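Local structure of glucoamylase (Thermoanaerobacterium thermosaccharolyticum, 1LF6) at residues A[49-54]-A[308-313]; A[61-66]-A[321-326]; A[68-73]-A[159-164]; A[183-188]-A[250-255]. The protein hydrolyses terminal alpha-1,4-linked glucose units successively from the non-reducing ends of glucan chains, releasing beta-D-glucose. All coordinates share one frame; numbering follows the deposited sequence.

Contact 1: A[49-54]-A[308-313]; sequences KVWFTL and SEDKTN
Lys311 runs alongside the indole of Trp51, the two side chains sliding past each other in opposite directions. With CG beside the backbone N (chi1 -63°) and the chain extended from there on, each carbon in turn meets the six-membered ring. CB is 4.0 Å from Trp51 CH2, and CG comes to 3.5 Å from Trp51 CZ2. CD stays near CZ2 and CH2, and CE sits 3.7 Å above the indole plane, offset toward the rim. Lys311 NZ lies 5.2 Å from the centroid of the Trp51 six-membered ring, at most a weak cation-pi attraction; its hydrogen bonds go to Ser48 O, Ala43 O and Thr42 OG1. Trp51 CZ2 also meets Glu309 O edge-on at 3.5 Å. Water 1 donates to Glu309 O (2.6 Å) and accepts a weak bond from Trp51 NE1. Beyond the ring, Lys49 NZ approaches Lys311 O to 3.7 Å, but its hydrogen bond is to Tyr46 O. An alanine at Trp51 would probably open a gap under the Lys311 methylenes and leave water 1 without its indole donor. The chemistry is thus divided: aliphatic carbon against the aromatic ring, with the ammonium held above the ring by oxygens of Thr42, Ala43 and Ser48, so that a segment of the family 15 region is tied to the N-terminal beta domain by both means.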
# COMPACT_ATOMS: atom_id res chain seq x y z
N LYS A 49 6.31 16.58 -4.59
CA LYS A 49 5.12 15.95 -4.05
C LYS A 49 4.28 15.22 -5.09
O LYS A 49 3.11 15.54 -5.30
CB LYS A 49 4.27 16.99 -3.31
CG LYS A 49 5.01 17.74 -2.21
CD LYS A 49 4.04 18.49 -1.31
CE LYS A 49 4.73 19.54 -0.45
NZ LYS A 49 5.98 19.07 0.19
N VAL A 50 4.88 14.23 -5.73
CA VAL A 50 4.22 13.42 -6.75
C VAL A 50 4.58 11.95 -6.54
O VAL A 50 5.75 11.60 -6.39
CB VAL A 50 4.66 13.82 -8.17
CG1 VAL A 50 4.09 12.84 -9.20
CG2 VAL A 50 4.19 15.24 -8.48
N TRP A 51 3.57 11.09 -6.55
CA TRP A 51 3.76 9.65 -6.39
C TRP A 51 3.14 8.97 -7.60
O TRP A 51 2.12 9.44 -8.11
CB TRP A 51 3.04 9.12 -5.15
CG TRP A 51 3.58 9.54 -3.83
CD1 TRP A 51 4.34 8.80 -2.98
CD2 TRP A 51 3.32 10.78 -3.16
NE1 TRP A 51 4.56 9.49 -1.81
CE2 TRP A 51 3.95 10.71 -1.90
CE3 TRP A 51 2.62 11.94 -3.50
CZ2 TRP A 51 3.88 11.75 -0.97
CZ3 TRP A 51 2.56 12.98 -2.58
CH2 TRP A 51 3.19 12.88 -1.33
N PHE A 52 3.72 7.87 -8.05
CA PHE A 52 3.16 7.13 -9.18
C PHE A 52 3.13 5.64 -8.89
O PHE A 52 3.85 5.15 -8.02
CB PHE A 52 3.96 7.37 -10.47
CG PHE A 52 5.37 6.82 -10.42
CD1 PHE A 52 6.41 7.59 -9.92
CD2 PHE A 52 5.64 5.53 -10.87
CE1 PHE A 52 7.71 7.08 -9.85
CE2 PHE A 52 6.93 5.01 -10.81
CZ PHE A 52 7.97 5.79 -10.30
N THR A 53 2.27 4.92 -9.62
CA THR A 53 2.15 3.47 -9.48
C THR A 53 2.07 2.91 -10.89
O THR A 53 1.64 3.60 -11.81
CB THR A 53 0.88 3.06 -8.70
OG1 THR A 53 -0.29 3.50 -9.40
CG2 THR A 53 0.89 3.67 -7.32
N LEU A 54 2.50 1.66 -11.06
CA LEU A 54 2.47 1.00 -12.36
C LEU A 54 1.63 -0.27 -12.27
O LEU A 54 1.65 -0.97 -11.26
CB LEU A 54 3.90 0.62 -12.79
CG LEU A 54 4.95 1.73 -12.82
CD1 LEU A 54 6.31 1.15 -13.18
CD2 LEU A 54 4.55 2.81 -13.81
N SER A 308 6.08 5.67 1.22
CA SER A 308 4.67 5.63 1.64
C SER A 308 4.30 6.69 2.68
O SER A 308 3.22 6.64 3.27
CB SER A 308 4.33 4.24 2.18
OG SER A 308 4.44 3.27 1.16
N GLU A 309 5.20 7.64 2.89
CA GLU A 309 4.95 8.72 3.84
C GLU A 309 4.40 9.94 3.10
O GLU A 309 4.82 10.22 1.98
CB GLU A 309 6.26 9.12 4.54
CG GLU A 309 6.16 10.34 5.45
CD GLU A 309 7.50 10.77 6.02
OE1 GLU A 309 8.49 10.82 5.26
OE2 GLU A 309 7.57 11.07 7.23
N ASP A 310 3.46 10.66 3.71
CA ASP A 310 2.97 11.86 3.06
C ASP A 310 4.12 12.85 3.19
O ASP A 310 4.91 12.76 4.14
CB ASP A 310 1.72 12.42 3.76
CG ASP A 310 1.16 13.65 3.04
OD1 ASP A 310 0.89 13.56 1.82
OD2 ASP A 310 0.99 14.70 3.69
N LYS A 311 4.23 13.78 2.25
CA LYS A 311 5.32 14.73 2.31
C LYS A 311 4.97 16.05 2.99
O LYS A 311 5.82 16.92 3.14
CB LYS A 311 5.86 14.96 0.89
CG LYS A 311 6.45 13.69 0.31
CD LYS A 311 6.99 13.86 -1.10
CE LYS A 311 7.64 12.56 -1.58
NZ LYS A 311 8.29 12.65 -2.91
N THR A 312 3.71 16.18 3.41
CA THR A 312 3.26 17.38 4.10
C THR A 312 3.04 17.03 5.57
O THR A 312 3.52 17.71 6.46
CB THR A 312 1.96 17.92 3.48
OG1 THR A 312 2.15 18.11 2.07
CG2 THR A 312 1.57 19.26 4.11
N ASN A 313 2.30 15.94 5.80
CA ASN A 313 2.06 15.47 7.16
C ASN A 313 3.07 14.36 7.39
O ASN A 313 2.77 13.18 7.19
CB ASN A 313 0.64 14.92 7.31
CG ASN A 313 -0.38 16.01 7.61
OD1 ASN A 313 -0.47 16.50 8.74
ND2 ASN A 313 -1.15 16.40 6.60
O HOH W 1 6.89 9.40 0.65

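Contact 2: A[61-66]-A[321-326]; sequences EVYYPT and LSIPWG
Tyr63 and Leu321 form the centre of this contact. Leu321 CG is anti to the backbone N (chi1 -163°), and the CD1 methyl beyond it rests on one face of the phenol ring. CD1 is 3.8 Å from the ring centroid and 14° off the normal, which is the geometry of a CH-pi contact; CE2 and CZ are the ring atoms nearest to it. The phenol oxygen leads into a polar patch. Water 3, in the plane of the ring, is 2.6 Å from Tyr63 OH and donates to Leu321 O at 2.7 Å and to Glu61 OE1 at 2.9 Å, so one molecule joins two side chains of strand 58-63 to the backbone of the facing loop. Tyr63 OH is also hydrogen-bonded to His338 NE2. Ile323 makes the other side-chain approach: its CD1 methyl comes within 3.8 Å of the carboxylate oxygen Glu61 OE2, the two side chains crossing obliquely. Water 2 bridges the same pair, accepting from Ile323 N at 2.8 Å and probably donating to Glu61 OE2, 3.2 Å away. The charge of the buried glutamate is probably balanced by the salt bridge from OE1 to Lys37, while Ala33 N bonds to OE2. From Ile323 to Gly326 the loop makes a type II beta turn, with Trp325 in its third position at positive phi. Trp325, which does not itself touch strand 58-63, probably binds substrate, as in a close relative; the arrangement is a water-mediated domain interface in which the N-terminal beta domain abuts the catalytic-domain loop that carries it.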
# COMPACT_ATOMS: atom_id res chain seq x y z
N GLU A 61 -2.49 4.89 -11.04
CA GLU A 61 -2.73 6.07 -10.21
C GLU A 61 -1.48 6.93 -9.98
O GLU A 61 -0.38 6.41 -9.80
CB GLU A 61 -3.30 5.68 -8.84
CG GLU A 61 -4.72 5.15 -8.84
CD GLU A 61 -4.79 3.65 -9.06
OE1 GLU A 61 -3.73 2.99 -9.05
OE2 GLU A 61 -5.91 3.13 -9.23
N VAL A 62 -1.68 8.24 -10.00
CA VAL A 62 -0.60 9.20 -9.75
C VAL A 62 -1.15 10.14 -8.69
O VAL A 62 -2.29 10.61 -8.80
CB VAL A 62 -0.22 10.00 -11.02
CG1 VAL A 62 0.96 10.91 -10.71
CG2 VAL A 62 0.13 9.06 -12.16
N TYR A 63 -0.35 10.42 -7.67
CA TYR A 63 -0.78 11.26 -6.56
C TYR A 63 -0.08 12.61 -6.45
O TYR A 63 1.12 12.73 -6.71
CB TYR A 63 -0.57 10.49 -5.25
CG TYR A 63 -1.32 9.17 -5.20
CD1 TYR A 63 -2.45 9.03 -4.40
CD2 TYR A 63 -0.91 8.08 -5.96
CE1 TYR A 63 -3.16 7.82 -4.37
CE2 TYR A 63 -1.61 6.88 -5.94
CZ TYR A 63 -2.73 6.75 -5.14
OH TYR A 63 -3.43 5.56 -5.12
N TYR A 64 -0.86 13.61 -6.03
CA TYR A 64 -0.39 14.98 -5.84
C TYR A 64 -1.52 15.82 -5.26
O TYR A 64 -2.67 15.69 -5.68
CB TYR A 64 0.08 15.60 -7.17
CG TYR A 64 0.08 17.13 -7.15
CD1 TYR A 64 -1.08 17.85 -7.43
CD2 TYR A 64 1.23 17.84 -6.81
CE1 TYR A 64 -1.09 19.24 -7.38
CE2 TYR A 64 1.23 19.24 -6.75
CZ TYR A 64 0.06 19.93 -7.03
OH TYR A 64 0.03 21.31 -6.98
N PRO A 65 -1.22 16.70 -4.29
CA PRO A 65 0.10 16.96 -3.71
C PRO A 65 0.34 16.16 -2.43
O PRO A 65 1.36 16.33 -1.76
CB PRO A 65 0.04 18.45 -3.44
CG PRO A 65 -1.36 18.61 -2.94
CD PRO A 65 -2.17 17.75 -3.90
N THR A 66 -0.61 15.30 -2.10
CA THR A 66 -0.50 14.46 -0.91
C THR A 66 -0.65 13.01 -1.33
O THR A 66 -1.24 12.71 -2.36
CB THR A 66 -1.60 14.78 0.12
OG1 THR A 66 -2.88 14.56 -0.48
CG2 THR A 66 -1.50 16.23 0.59
N LEU A 321 -0.38 1.97 -1.31
CA LEU A 321 -0.60 2.97 -2.34
C LEU A 321 -1.38 2.35 -3.50
O LEU A 321 -0.94 2.39 -4.65
CB LEU A 321 0.74 3.53 -2.84
CG LEU A 321 0.69 4.84 -3.62
CD1 LEU A 321 0.05 5.94 -2.77
CD2 LEU A 321 2.09 5.25 -4.03
N SER A 322 -2.53 1.76 -3.19
CA SER A 322 -3.37 1.16 -4.21
C SER A 322 -4.83 1.23 -3.79
O SER A 322 -5.14 1.63 -2.67
CB SER A 322 -2.98 -0.31 -4.44
OG SER A 322 -3.24 -1.12 -3.31
N ILE A 323 -5.71 0.85 -4.70
CA ILE A 323 -7.14 0.85 -4.46
C ILE A 323 -7.63 -0.56 -4.78
O ILE A 323 -8.07 -0.84 -5.89
CB ILE A 323 -7.85 1.86 -5.37
CG1 ILE A 323 -7.28 3.26 -5.10
CG2 ILE A 323 -9.36 1.82 -5.13
CD1 ILE A 323 -7.75 4.31 -6.07
N PRO A 324 -7.55 -1.48 -3.80
CA PRO A 324 -7.98 -2.87 -3.97
C PRO A 324 -9.24 -3.08 -4.80
O PRO A 324 -10.24 -2.39 -4.62
CB PRO A 324 -8.13 -3.38 -2.53
CG PRO A 324 -8.32 -2.13 -1.72
CD PRO A 324 -7.35 -1.18 -2.37
N TRP A 325 -9.16 -4.04 -5.72
CA TRP A 325 -10.27 -4.37 -6.59
C TRP A 325 -10.81 -3.10 -7.24
O TRP A 325 -12.02 -2.98 -7.49
CB TRP A 325 -11.36 -5.08 -5.78
CG TRP A 325 -10.83 -6.31 -5.09
CD1 TRP A 325 -10.43 -7.47 -5.68
CD2 TRP A 325 -10.60 -6.47 -3.68
NE1 TRP A 325 -9.96 -8.35 -4.73
CE2 TRP A 325 -10.05 -7.76 -3.50
CE3 TRP A 325 -10.80 -5.65 -2.56
CZ2 TRP A 325 -9.69 -8.25 -2.23
CZ3 TRP A 325 -10.45 -6.14 -1.30
CH2 TRP A 325 -9.90 -7.43 -1.15
N GLY A 326 -9.91 -2.16 -7.51
CA GLY A 326 -10.28 -0.90 -8.13
C GLY A 326 -11.07 -1.08 -9.41
O GLY A 326 -11.92 -0.25 -9.74
O HOH W 2 -5.35 0.55 -7.45
O HOH W 3 -2.50 3.52 -6.48

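Contact 3: A[68-73]-A[159-164]; sequences DTADVK and IKNQGS
Ala70 O receives the backbone N of Asn161 at 2.7 Å, and the chains are nearest at Asp71 and Ile159, whose CA atoms are 3.8 Å apart. Lys160 and Asn161 both have positive phi, near 54° and 60°, a left-handed bend that takes the loop out of its antiparallel course beside strand 70-80. The side chain of Asp71 meets this bend. Its CG stands beside its own backbone N, and OD2 accepts from Lys160 N at 3.0 Å through the anti lone pair, the N-H...O angle being a nearly straight 171°. The same oxygen touches Ile159 CG2 at 3.9 Å. Further along, Thr69 CG2 approaches Lys160 CA at 4.2 Å, and the Asn161 side chain folds back against the Asp68-Ala70 backbone. An alanine at Asp71 would probably leave Lys160 N without its carboxylate acceptor and the left-handed bend less firmly held. Ile159 and Asp71 both touch Val186, and Ile159 also packs on Ala181, so apolar groups of the second sheet lie close by. The arrangement belongs to a beta-sandwich crossover: strand 150-157, antiparallel neighbour of strand 70-80 in one sheet, ends just before this loop, which passes on to strand 166-173 in the other.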
# COMPACT_ATOMS: atom_id res chain seq x y z
N ASP A 68 -2.57 10.81 -0.40
CA ASP A 68 -3.93 10.28 -0.40
C ASP A 68 -4.80 11.03 -1.41
O ASP A 68 -6.03 10.94 -1.39
CB ASP A 68 -4.55 10.36 1.00
CG ASP A 68 -4.97 11.77 1.39
OD1 ASP A 68 -4.38 12.74 0.87
OD2 ASP A 68 -5.88 11.90 2.24
N THR A 69 -4.15 11.77 -2.31
CA THR A 69 -4.86 12.51 -3.35
C THR A 69 -4.48 11.99 -4.73
O THR A 69 -3.49 12.43 -5.33
CB THR A 69 -4.55 14.02 -3.27
OG1 THR A 69 -4.76 14.48 -1.93
CG2 THR A 69 -5.47 14.81 -4.21
N ALA A 70 -5.24 11.02 -5.22
CA ALA A 70 -5.00 10.45 -6.54
C ALA A 70 -5.64 11.40 -7.54
O ALA A 70 -6.74 11.91 -7.31
CB ALA A 70 -5.63 9.07 -6.64
N ASP A 71 -4.94 11.66 -8.64
CA ASP A 71 -5.44 12.58 -9.65
C ASP A 71 -5.50 11.94 -11.02
O ASP A 71 -6.08 12.50 -11.95
CB ASP A 71 -4.51 13.80 -9.72
CG ASP A 71 -4.43 14.54 -8.42
OD1 ASP A 71 -3.31 14.67 -7.88
OD2 ASP A 71 -5.48 15.01 -7.93
N VAL A 72 -4.88 10.77 -11.14
CA VAL A 72 -4.83 10.07 -12.41
C VAL A 72 -5.25 8.61 -12.27
O VAL A 72 -4.94 7.96 -11.28
CB VAL A 72 -3.40 10.12 -12.98
CG1 VAL A 72 -3.33 9.40 -14.31
CG2 VAL A 72 -2.95 11.57 -13.12
N LYS A 73 -5.96 8.10 -13.27
CA LYS A 73 -6.38 6.71 -13.25
C LYS A 73 -5.39 5.89 -14.05
O LYS A 73 -4.94 4.83 -13.62
CB LYS A 73 -7.79 6.58 -13.83
CG LYS A 73 -8.42 5.20 -13.70
CD LYS A 73 -8.19 4.35 -14.94
CE LYS A 73 -8.96 3.04 -14.86
NZ LYS A 73 -8.86 2.25 -16.12
N ILE A 159 -8.90 13.79 -11.23
CA ILE A 159 -8.46 14.78 -10.27
C ILE A 159 -9.21 14.75 -8.95
O ILE A 159 -10.44 14.66 -8.90
CB ILE A 159 -8.51 16.19 -10.89
CG1 ILE A 159 -7.72 16.18 -12.20
CG2 ILE A 159 -7.92 17.22 -9.93
CD1 ILE A 159 -7.90 17.43 -13.03
N LYS A 160 -8.43 14.82 -7.87
CA LYS A 160 -8.96 14.78 -6.51
C LYS A 160 -9.85 13.57 -6.23
O LYS A 160 -10.97 13.71 -5.75
CB LYS A 160 -9.71 16.08 -6.19
CG LYS A 160 -8.78 17.23 -5.82
CD LYS A 160 -9.52 18.28 -5.01
CE LYS A 160 -8.56 19.23 -4.33
NZ LYS A 160 -9.27 20.15 -3.40
N ASN A 161 -9.32 12.39 -6.53
CA ASN A 161 -10.00 11.12 -6.28
C ASN A 161 -11.35 10.86 -6.94
O ASN A 161 -12.18 10.15 -6.38
CB ASN A 161 -10.14 10.91 -4.78
CG ASN A 161 -8.81 10.95 -4.06
OD1 ASN A 161 -8.54 11.85 -3.27
ND2 ASN A 161 -7.96 9.97 -4.35
N GLN A 162 -11.59 11.44 -8.11
CA GLN A 162 -12.86 11.19 -8.80
C GLN A 162 -12.72 11.33 -10.30
O GLN A 162 -12.11 12.28 -10.79
CB GLN A 162 -13.97 12.11 -8.27
CG GLN A 162 -13.95 13.53 -8.77
CD GLN A 162 -15.21 14.29 -8.39
OE1 GLN A 162 -15.50 14.48 -7.20
NE2 GLN A 162 -15.97 14.72 -9.39
N GLY A 163 -13.27 10.37 -11.03
CA GLY A 163 -13.19 10.40 -12.48
C GLY A 163 -14.22 11.26 -13.16
O GLY A 163 -14.04 11.66 -14.31
N SER A 164 -15.31 11.55 -12.46
CA SER A 164 -16.39 12.36 -13.02
C SER A 164 -16.09 13.84 -12.90
O SER A 164 -15.26 14.27 -12.08
CB SER A 164 -17.70 12.06 -12.30
OG SER A 164 -17.68 12.57 -10.98

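Contact 4: A[183-188]-A[250-255]; sequences RDNVYT and FGQSDS. Unlike the reference sequence in segment 250-255: Gln252 (reference Gly).
Tyr187 and Gly251 form an antiparallel hydrogen-bonded pair, with Tyr187 N bonded to Gly251 O at 2.8 Å and Gly251 N to Tyr187 O at 3.0 Å. Thr188 and Phe250 follow as a non-hydrogen-bonded pair with CA atoms 4.6 Å apart. At the other end, where the strands part, Gln252 CA still makes a CA-H...O contact with Asn185 O at 3.1 Å. Tyr187 has more surface buried by the contact than any other residue. With CG beside the backbone N (chi1 -64°), its ring lies against the turn from strand to helix: Ser253 CA stands 3.7 Å from the ring centroid, a CH-pi contact 24° off the normal, and Asp254 N lies over the same face. Asp254 OD2 comes to 3.5 Å from Tyr187 CD1, the carboxylate turned 62° against the ring, and that oxygen also accepts a hydrogen bond from Tyr169 OH. On the opposite side of the sheet Thr188 and Phe250 lie side by side, pointing the same way, with Thr188 CG2 3.6 Å from Phe250 CE1. The Phe250 ring stacks in turn on Tyr64. Ser253 is the N-cap of helix 254-266, its OG accepting from Glu256 N. Arg183 to Val186 make a type II' turn, closed by mutual backbone bonds of its end residues. The contact sets the second strand of a tight two-residue beta hairpin (176-183 with 186-192) antiparallel against strand 243-251, just where that strand leaves the sandwich for a capped helix.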
# COMPACT_ATOMS: atom_id res chain seq x y z
N ARG A 183 -9.73 20.44 -11.60
CA ARG A 183 -10.86 20.19 -10.71
C ARG A 183 -10.45 20.87 -9.41
O ARG A 183 -9.46 20.49 -8.79
CB ARG A 183 -11.08 18.70 -10.47
CG ARG A 183 -12.43 18.42 -9.84
CD ARG A 183 -12.43 17.20 -8.94
NE ARG A 183 -13.49 17.32 -7.95
CZ ARG A 183 -13.60 16.56 -6.87
NH1 ARG A 183 -14.62 16.76 -6.03
NH2 ARG A 183 -12.71 15.61 -6.61
N ASP A 184 -11.22 21.88 -9.02
CA ASP A 184 -10.91 22.63 -7.82
C ASP A 184 -9.54 23.29 -7.97
O ASP A 184 -9.25 23.90 -9.00
CB ASP A 184 -10.93 21.73 -6.57
CG ASP A 184 -12.33 21.32 -6.18
OD1 ASP A 184 -13.23 22.18 -6.20
OD2 ASP A 184 -12.54 20.13 -5.83
N ASN A 185 -8.69 23.16 -6.96
CA ASN A 185 -7.37 23.77 -6.99
C ASN A 185 -6.28 22.88 -7.58
O ASN A 185 -5.09 23.19 -7.46
CB ASN A 185 -6.97 24.17 -5.57
CG ASN A 185 -6.99 22.99 -4.62
OD1 ASN A 185 -8.03 22.35 -4.42
ND2 ASN A 185 -5.84 22.69 -4.02
N VAL A 186 -6.66 21.78 -8.22
CA VAL A 186 -5.65 20.89 -8.79
C VAL A 186 -5.63 20.87 -10.32
O VAL A 186 -6.63 20.55 -10.96
CB VAL A 186 -5.85 19.44 -8.29
CG1 VAL A 186 -4.77 18.53 -8.89
CG2 VAL A 186 -5.79 19.40 -6.77
N TYR A 187 -4.48 21.21 -10.89
CA TYR A 187 -4.32 21.24 -12.34
C TYR A 187 -3.21 20.30 -12.80
O TYR A 187 -2.20 20.13 -12.11
CB TYR A 187 -3.95 22.66 -12.81
CG TYR A 187 -5.01 23.71 -12.59
CD1 TYR A 187 -5.74 24.23 -13.66
CD2 TYR A 187 -5.26 24.21 -11.31
CE1 TYR A 187 -6.70 25.23 -13.46
CE2 TYR A 187 -6.22 25.21 -11.10
CZ TYR A 187 -6.93 25.71 -12.18
OH TYR A 187 -7.87 26.69 -11.97
N THR A 188 -3.40 19.70 -13.97
CA THR A 188 -2.40 18.82 -14.55
C THR A 188 -2.11 19.29 -15.97
O THR A 188 -2.99 19.80 -16.67
CB THR A 188 -2.87 17.35 -14.61
OG1 THR A 188 -3.90 17.21 -15.59
CG2 THR A 188 -3.40 16.91 -13.25
N PHE A 250 2.03 19.02 -12.32
CA PHE A 250 0.92 19.42 -11.47
C PHE A 250 1.12 20.83 -10.92
O PHE A 250 2.25 21.30 -10.80
CB PHE A 250 0.78 18.44 -10.31
CG PHE A 250 0.51 17.02 -10.74
CD1 PHE A 250 -0.78 16.50 -10.72
CD2 PHE A 250 1.55 16.21 -11.17
CE1 PHE A 250 -1.03 15.20 -11.13
CE2 PHE A 250 1.31 14.90 -11.59
CZ PHE A 250 0.02 14.40 -11.57
N GLY A 251 0.01 21.48 -10.59
CA GLY A 251 0.07 22.82 -10.05
C GLY A 251 -1.29 23.24 -9.50
O GLY A 251 -2.28 22.54 -9.70
N GLN A 252 -1.33 24.37 -8.81
CA GLN A 252 -2.58 24.88 -8.25
C GLN A 252 -3.20 25.90 -9.21
O GLN A 252 -4.15 26.60 -8.87
CB GLN A 252 -2.32 25.53 -6.89
CG GLN A 252 -3.58 25.99 -6.15
CD GLN A 252 -3.26 26.74 -4.87
OE1 GLN A 252 -2.58 27.77 -4.90
NE2 GLN A 252 -3.74 26.23 -3.75
N SER A 253 -2.63 25.96 -10.41
CA SER A 253 -3.10 26.88 -11.44
C SER A 253 -2.56 26.45 -12.79
O SER A 253 -1.64 25.63 -12.87
CB SER A 253 -2.65 28.31 -11.13
OG SER A 253 -1.24 28.46 -11.28
N ASP A 254 -3.12 27.01 -13.86
CA ASP A 254 -2.69 26.70 -15.22
C ASP A 254 -1.23 27.08 -15.44
O ASP A 254 -0.45 26.30 -16.00
CB ASP A 254 -3.56 27.44 -16.23
CG ASP A 254 -4.60 26.55 -16.86
OD1 ASP A 254 -5.52 27.09 -17.52
OD2 ASP A 254 -4.49 25.32 -16.72
N SER A 255 -0.87 28.28 -15.00
CA SER A 255 0.49 28.77 -15.17
C SER A 255 1.51 27.92 -14.42
O SER A 255 2.58 27.62 -14.96
CB SER A 255 0.58 30.22 -14.69
OG SER A 255 1.85 30.76 -14.98

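How the contacts relate
Contacts 1 and 2, about 9 Å apart between centres, both join the N-terminal beta domain to the family 15 region, and their neighbouring strands are linked by a probable hydrogen bond from Tyr63 N to Trp51 O (2.7 Å). Contact 3 lies about 8 Å from contact 2 between centres and continues the same sheet through Asp71 N and Val62 O, 2.9 Å apart. Contact 4, about 13 Å from contact 3 between centres, belongs to the other sheet; a probable hydrogen bond of 2.7 Å from Lys160 NZ to Asn185 OD1 joins them. Val62 CG1 of contact 2 touches Phe250 CZ of contact 4 across the sandwich. Only the segment 321-326 of contact 2 carries a probable substrate-binding residue, Trp325, which takes no part in the touching.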